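Local coordinates for protein probable methyltransferase (Bordetella pertussis, PDB 3KTY) that probably methylates RNA with S-adenosyl-L-methionine as methyl donor, as expected for a TrmH-family (SPOUT) enzyme of which this chain is the SpoU methylase part, at residues R10-M15 / A118-I123; L84-T89 / A106-R111. All coordinates share one frame; numbering follows the deposited sequence.

Contact 1 of 2, residues R10-M15 / A118-I123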
loop_
_atom_site.group_PDB
_atom_site.type_symbol
_atom_site.label_atom_id
_atom_site.label_comp_id
_atom_site.label_asym_id
_atom_site.label_seq_id
_atom_site.Cartn_x
_atom_site.Cartn_y
_atom_site.Cartn_z
ATOM N N ARG A 10 6.244 6.299 -18.457
ATOM C CA ARG A 10 5.083 6.196 -19.346
ATOM C C ARG A 10 3.808 5.843 -18.621
ATOM O O ARG A 10 2.767 5.547 -19.246
ATOM C CB ARG A 10 5.369 5.177 -20.446
ATOM C CG ARG A 10 6.444 5.656 -21.404
ATOM C CD ARG A 10 6.927 4.478 -22.196
ATOM N NE ARG A 10 5.865 3.892 -23.001
ATOM C CZ ARG A 10 6.017 2.782 -23.708
ATOM N NH1 ARG A 10 5.010 2.305 -24.431
ATOM N NH2 ARG A 10 7.193 2.158 -23.696
ATOM N N VAL A 11 3.896 5.891 -17.289
ATOM C CA VAL A 11 2.738 5.730 -16.445
ATOM C C VAL A 11 2.401 7.029 -15.725
ATOM O O VAL A 11 3.282 7.671 -15.145
ATOM C CB VAL A 11 2.957 4.567 -15.388
ATOM C CG1 VAL A 11 1.817 4.537 -14.407
ATOM C CG2 VAL A 11 3.104 3.181 -16.105
ATOM N N ARG A 12 1.121 7.372 -15.691
ATOM C CA ARG A 12 0.675 8.608 -15.023
ATOM C C ARG A 12 -0.412 8.374 -14.042
ATOM O O ARG A 12 -1.316 7.587 -14.322
ATOM C CB ARG A 12 0.097 9.571 -16.049
ATOM C CG ARG A 12 1.173 10.278 -16.724
ATOM C CD ARG A 12 0.978 10.154 -18.153
ATOM N NE ARG A 12 0.482 11.405 -18.630
ATOM C CZ ARG A 12 1.121 12.176 -19.489
ATOM N NH1 ARG A 12 2.294 11.830 -19.995
ATOM N NH2 ARG A 12 0.563 13.295 -19.825
ATOM N N PHE A 13 -0.372 9.106 -12.926
ATOM C CA PHE A 13 -1.424 9.019 -11.897
ATOM C C PHE A 13 -2.180 10.326 -11.787
ATOM O O PHE A 13 -1.619 11.373 -11.475
ATOM C CB PHE A 13 -0.836 8.636 -10.530
ATOM C CG PHE A 13 -0.053 7.346 -10.555
ATOM C CD1 PHE A 13 -0.618 6.169 -10.111
ATOM C CD2 PHE A 13 1.220 7.312 -11.079
ATOM C CE1 PHE A 13 0.088 4.973 -10.157
ATOM C CE2 PHE A 13 1.934 6.142 -11.120
ATOM C CZ PHE A 13 1.372 4.974 -10.669
ATOM N N ILE A 14 -3.473 10.231 -12.026
ATOM C CA ILE A 14 -4.345 11.370 -12.093
ATOM C C ILE A 14 -5.330 11.450 -10.938
ATOM O O ILE A 14 -6.208 10.608 -10.799
ATOM C CB ILE A 14 -5.088 11.395 -13.439
ATOM C CG1 ILE A 14 -4.045 11.288 -14.550
ATOM C CG2 ILE A 14 -5.919 12.713 -13.563
ATOM C CD1 ILE A 14 -4.614 11.358 -15.956
HETATM N N MSE A 15 -5.178 12.486 -10.117
HETATM C CA MSE A 15 -6.121 12.729 -9.033
HETATM C C MSE A 15 -7.160 13.775 -9.409
HETATM O O MSE A 15 -6.812 14.918 -9.703
HETATM C CB MSE A 15 -5.366 13.249 -7.812
HETATM C CG MSE A 15 -4.431 12.248 -7.142
HETATM SE SE MSE A 15 -3.377 13.240 -5.829
HETATM C CE MSE A 15 -4.650 13.278 -4.304
ATOM N N ALA A 118 4.857 4.193 -28.051
ATOM C CA ALA A 118 4.693 5.346 -27.178
ATOM C C ALA A 118 3.321 5.386 -26.496
ATOM O O ALA A 118 2.759 6.457 -26.282
ATOM C CB ALA A 118 4.969 6.641 -27.960
ATOM N N GLY A 119 2.791 4.213 -26.157
ATOM C CA GLY A 119 1.597 4.123 -25.340
ATOM C C GLY A 119 1.813 4.783 -23.984
ATOM O O GLY A 119 2.925 4.903 -23.497
ATOM N N VAL A 120 0.734 5.259 -23.393
ATOM C CA VAL A 120 0.815 5.923 -22.127
ATOM C C VAL A 120 -0.307 5.386 -21.305
ATOM O O VAL A 120 -1.444 5.268 -21.773
ATOM C CB VAL A 120 0.612 7.436 -22.247
ATOM C CG1 VAL A 120 0.593 8.054 -20.848
ATOM C CG2 VAL A 120 1.721 8.009 -23.053
ATOM N N VAL A 121 0.011 5.052 -20.065
ATOM C CA VAL A 121 -0.983 4.452 -19.207
ATOM C C VAL A 121 -1.295 5.414 -18.103
ATOM O O VAL A 121 -0.398 6.034 -17.527
ATOM C CB VAL A 121 -0.498 3.082 -18.606
ATOM C CG1 VAL A 121 -1.435 2.618 -17.499
ATOM C CG2 VAL A 121 -0.441 2.049 -19.684
ATOM N N ALA A 122 -2.574 5.533 -17.796
ATOM C CA ALA A 122 -2.946 6.341 -16.659
ATOM C C ALA A 122 -3.858 5.595 -15.739
ATOM O O ALA A 122 -4.747 4.829 -16.168
ATOM C CB ALA A 122 -3.594 7.697 -17.092
ATOM N N ILE A 123 -3.615 5.846 -14.457
ATOM C CA ILE A 123 -4.525 5.492 -13.389
ATOM C C ILE A 123 -5.234 6.732 -12.921
ATOM O O ILE A 123 -4.591 7.707 -12.569
ATOM C CB ILE A 123 -3.751 4.949 -12.200
ATOM C CG1 ILE A 123 -2.877 3.790 -12.668
ATOM C CG2 ILE A 123 -4.739 4.416 -11.132
ATOM C CD1 ILE A 123 -3.691 2.657 -13.231
#

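Contact 2 of 2, residues L84-T89 / A106-R111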
loop_
_atom_site.group_PDB
_atom_site.type_symbol
_atom_site.label_atom_id
_atom_site.label_comp_id
_atom_site.label_asym_id
_atom_site.label_seq_id
_atom_site.Cartn_x
_atom_site.Cartn_y
_atom_site.Cartn_z
ATOM N N LEU A 84 -4.119 4.322 -22.664
ATOM C CA LEU A 84 -4.830 3.326 -21.852
ATOM C C LEU A 84 -5.035 3.878 -20.432
ATOM O O LEU A 84 -4.077 4.095 -19.686
ATOM C CB LEU A 84 -4.063 1.994 -21.807
ATOM C CG LEU A 84 -4.705 0.947 -20.889
ATOM C CD1 LEU A 84 -6.134 0.623 -21.326
ATOM C CD2 LEU A 84 -3.847 -0.357 -20.751
ATOM N N ALA A 85 -6.284 4.137 -20.079
ATOM C CA ALA A 85 -6.558 4.813 -18.844
ATOM C C ALA A 85 -7.473 3.992 -18.005
ATOM O O ALA A 85 -8.540 3.607 -18.461
ATOM C CB ALA A 85 -7.159 6.179 -19.083
ATOM N N PHE A 86 -7.059 3.730 -16.771
ATOM C CA PHE A 86 -7.943 3.031 -15.830
ATOM C C PHE A 86 -8.642 3.962 -14.864
ATOM O O PHE A 86 -7.998 4.779 -14.192
ATOM C CB PHE A 86 -7.170 1.978 -15.035
ATOM C CG PHE A 86 -6.660 0.877 -15.864
ATOM C CD1 PHE A 86 -7.456 -0.236 -16.109
ATOM C CD2 PHE A 86 -5.385 0.941 -16.418
ATOM C CE1 PHE A 86 -6.972 -1.295 -16.875
ATOM C CE2 PHE A 86 -4.880 -0.111 -17.194
ATOM C CZ PHE A 86 -5.678 -1.224 -17.424
ATOM N N ALA A 87 -9.957 3.846 -14.801
ATOM C CA ALA A 87 -10.701 4.491 -13.728
ATOM C C ALA A 87 -10.615 3.622 -12.455
ATOM O O ALA A 87 -11.196 2.541 -12.390
ATOM C CB ALA A 87 -12.127 4.663 -14.126
ATOM N N LEU A 88 -9.927 4.114 -11.435
ATOM C CA LEU A 88 -9.834 3.406 -10.156
ATOM C C LEU A 88 -10.991 3.697 -9.177
ATOM O O LEU A 88 -11.253 4.843 -8.796
ATOM C CB LEU A 88 -8.501 3.745 -9.492
ATOM C CG LEU A 88 -8.069 2.759 -8.410
ATOM C CD1 LEU A 88 -8.606 1.391 -8.740
ATOM C CD2 LEU A 88 -6.572 2.720 -8.301
ATOM N N THR A 89 -11.677 2.655 -8.746
ATOM C CA THR A 89 -12.810 2.846 -7.845
ATOM C C THR A 89 -12.821 1.952 -6.591
ATOM O O THR A 89 -12.003 1.016 -6.431
ATOM C CB THR A 89 -14.104 2.590 -8.590
ATOM O OG1 THR A 89 -14.268 1.178 -8.755
ATOM C CG2 THR A 89 -14.075 3.256 -9.966
ATOM N N ALA A 106 -2.981 -3.974 -13.852
ATOM C CA ALA A 106 -1.521 -3.895 -13.947
ATOM C C ALA A 106 -0.925 -4.779 -15.055
ATOM O O ALA A 106 -0.066 -4.330 -15.810
ATOM C CB ALA A 106 -0.878 -4.204 -12.617
ATOM N N GLY A 107 -1.382 -6.026 -15.163
ATOM C CA GLY A 107 -0.952 -6.892 -16.264
ATOM C C GLY A 107 -1.255 -6.330 -17.672
ATOM O O GLY A 107 -0.397 -6.358 -18.566
ATOM N N LEU A 108 -2.472 -5.825 -17.856
ATOM C CA LEU A 108 -2.864 -5.097 -19.075
ATOM C C LEU A 108 -1.954 -3.902 -19.330
ATOM O O LEU A 108 -1.502 -3.705 -20.431
ATOM C CB LEU A 108 -4.275 -4.597 -18.941
ATOM C CG LEU A 108 -5.300 -5.705 -18.856
ATOM C CD1 LEU A 108 -6.645 -5.124 -18.411
ATOM C CD2 LEU A 108 -5.377 -6.394 -20.228
ATOM N N ALA A 109 -1.657 -3.117 -18.308
ATOM C CA ALA A 109 -0.743 -2.012 -18.498
ATOM C C ALA A 109 0.609 -2.434 -19.069
ATOM O O ALA A 109 1.159 -1.756 -19.930
ATOM C CB ALA A 109 -0.548 -1.253 -17.206
ATOM N N ARG A 110 1.154 -3.530 -18.556
ATOM C CA ARG A 110 2.468 -4.024 -18.955
ATOM C C ARG A 110 2.462 -4.404 -20.422
ATOM O O ARG A 110 3.391 -4.102 -21.158
ATOM C CB ARG A 110 2.854 -5.263 -18.119
ATOM C CG ARG A 110 3.924 -6.141 -18.740
ATOM C CD ARG A 110 5.236 -5.429 -18.728
ATOM N NE ARG A 110 6.288 -6.262 -19.303
ATOM C CZ ARG A 110 7.188 -6.925 -18.573
ATOM N NH1 ARG A 110 7.168 -6.873 -17.220
ATOM N NH2 ARG A 110 8.125 -7.631 -19.186
ATOM N N ARG A 111 1.398 -5.089 -20.815
ATOM C CA ARG A 111 1.182 -5.541 -22.177
ATOM C C ARG A 111 1.104 -4.326 -23.113
ATOM O O ARG A 111 1.771 -4.269 -24.145
ATOM C CB ARG A 111 -0.143 -6.317 -22.228
ATOM C CG ARG A 111 -0.126 -7.616 -23.008
ATOM C CD ARG A 111 -1.240 -8.562 -22.529
ATOM N NE ARG A 111 -0.985 -9.040 -21.167
ATOM C CZ ARG A 111 -1.933 -9.284 -20.260
ATOM N NH1 ARG A 111 -1.601 -9.713 -19.036
ATOM N NH2 ARG A 111 -3.215 -9.103 -20.574
#

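Contact 1 of 2, residues R10-M15 / A118-I123
The guanidinium of Arg10 meets Gly119 at its edge: the carbonyl oxygen of Gly119 lies in the plane of the group, and NE donates to it at 3.1 Å. This pair stands at the entry to two adjacent strands, 11-16 and 121-125, of the parallel sheet in the SPOUT alpha/beta fold. NH1 adds a weak, more bent bond to the same oxygen and binds Thr116 O, just after helix 102-115. A bend at chi3 (62°) accompanies the pointing of NE at Gly119 O, and Gly119 CA also lies at the guanidinium edge, in plane. On the strands, the Phe13 and Ile123 side chains lie side by side, pointing the same way, with Ile123 CB oblique to the ring and 4.0 Å from CD1, while Phe36 packs edge-to-face with Phe13. Val11, Phe13, Val121 and Ile123 share the face packed against helices 102-115 and 157-172, where beta-branched and aromatic residues fill the interior. On the other face, CD1 of Ile14 packs on the Ala122 methyl. Four backbone hydrogen bonds join the segments, among them Arg12 N to Val121 O at 2.7 Å. Before the second strand begins, Val120 is crossed obliquely by Arg12, CD 3.4 Å from CG1.

Contact 2 of 2, residues L84-T89 / A106-R111
Phe86 and Leu108 meet with their side chains at about a right angle, CB of Leu108 lying at the edge of the ring, near its plane. Two leucine atoms make the contact: CB of Leu108 lies 4.0 Å from Phe86 CZ, and CD1 of Leu108 touches both CZ and CE1, at 4.1 Å from each. CG of Phe86 stands anti to its carbonyl carbon (chi1 -65°), and from there the long, flat ring carries CZ out to the helix. An aromatic residue suits this place because its long ring spans part of the 10.0 Å between the strand and helix axes. Ala109, one residue further along the helix, turns its methyl obliquely to the ring, CB 4.5 Å from Phe86 CE2; this small methyl also packs on Val121 and Leu168. This is strand-to-helix packing in the alpha/beta fold of SPOUT methyltransferases: strand 84-89 lies within the parallel sheet, and helix 102-115 runs nearly antiparallel to it over one face, at 169° for the short segments. Leu84 reaches the same helix nearer the start of the strand. Its CG is anti to the backbone N (chi1 176°). Of its two methyls, CD2 rests on helix backbone, 4.2 Å from Ala109 CA and 4.1 Å from Leu108 O. No hydrogen bond crosses here; the join is apolar, and Arg142 of the next strand lies against both Phe86 and Leu108.

Contact 1 and contact 2 both reach the same sheet, their centres 9 Å apart. Strand 121-125 is the neighbour of both 11-16 and 84-89, and Ala122 makes the join: its N is 2.8 Å from Leu84 O and its O 2.6 Å from Phe86 N, both probable hydrogen bonds. Apolar packing continues across that boundary, with Ile123 CG2 3.8 Å from Leu88 CD2. Helix 102-115, which supplies one side of contact 2, is followed in the chain by strand 121-125 of contact 1, and Ala109 touches Val121 as well as Phe86. Contact 1 pairs two strands within the sheet, while contact 2 lays a helix on its face.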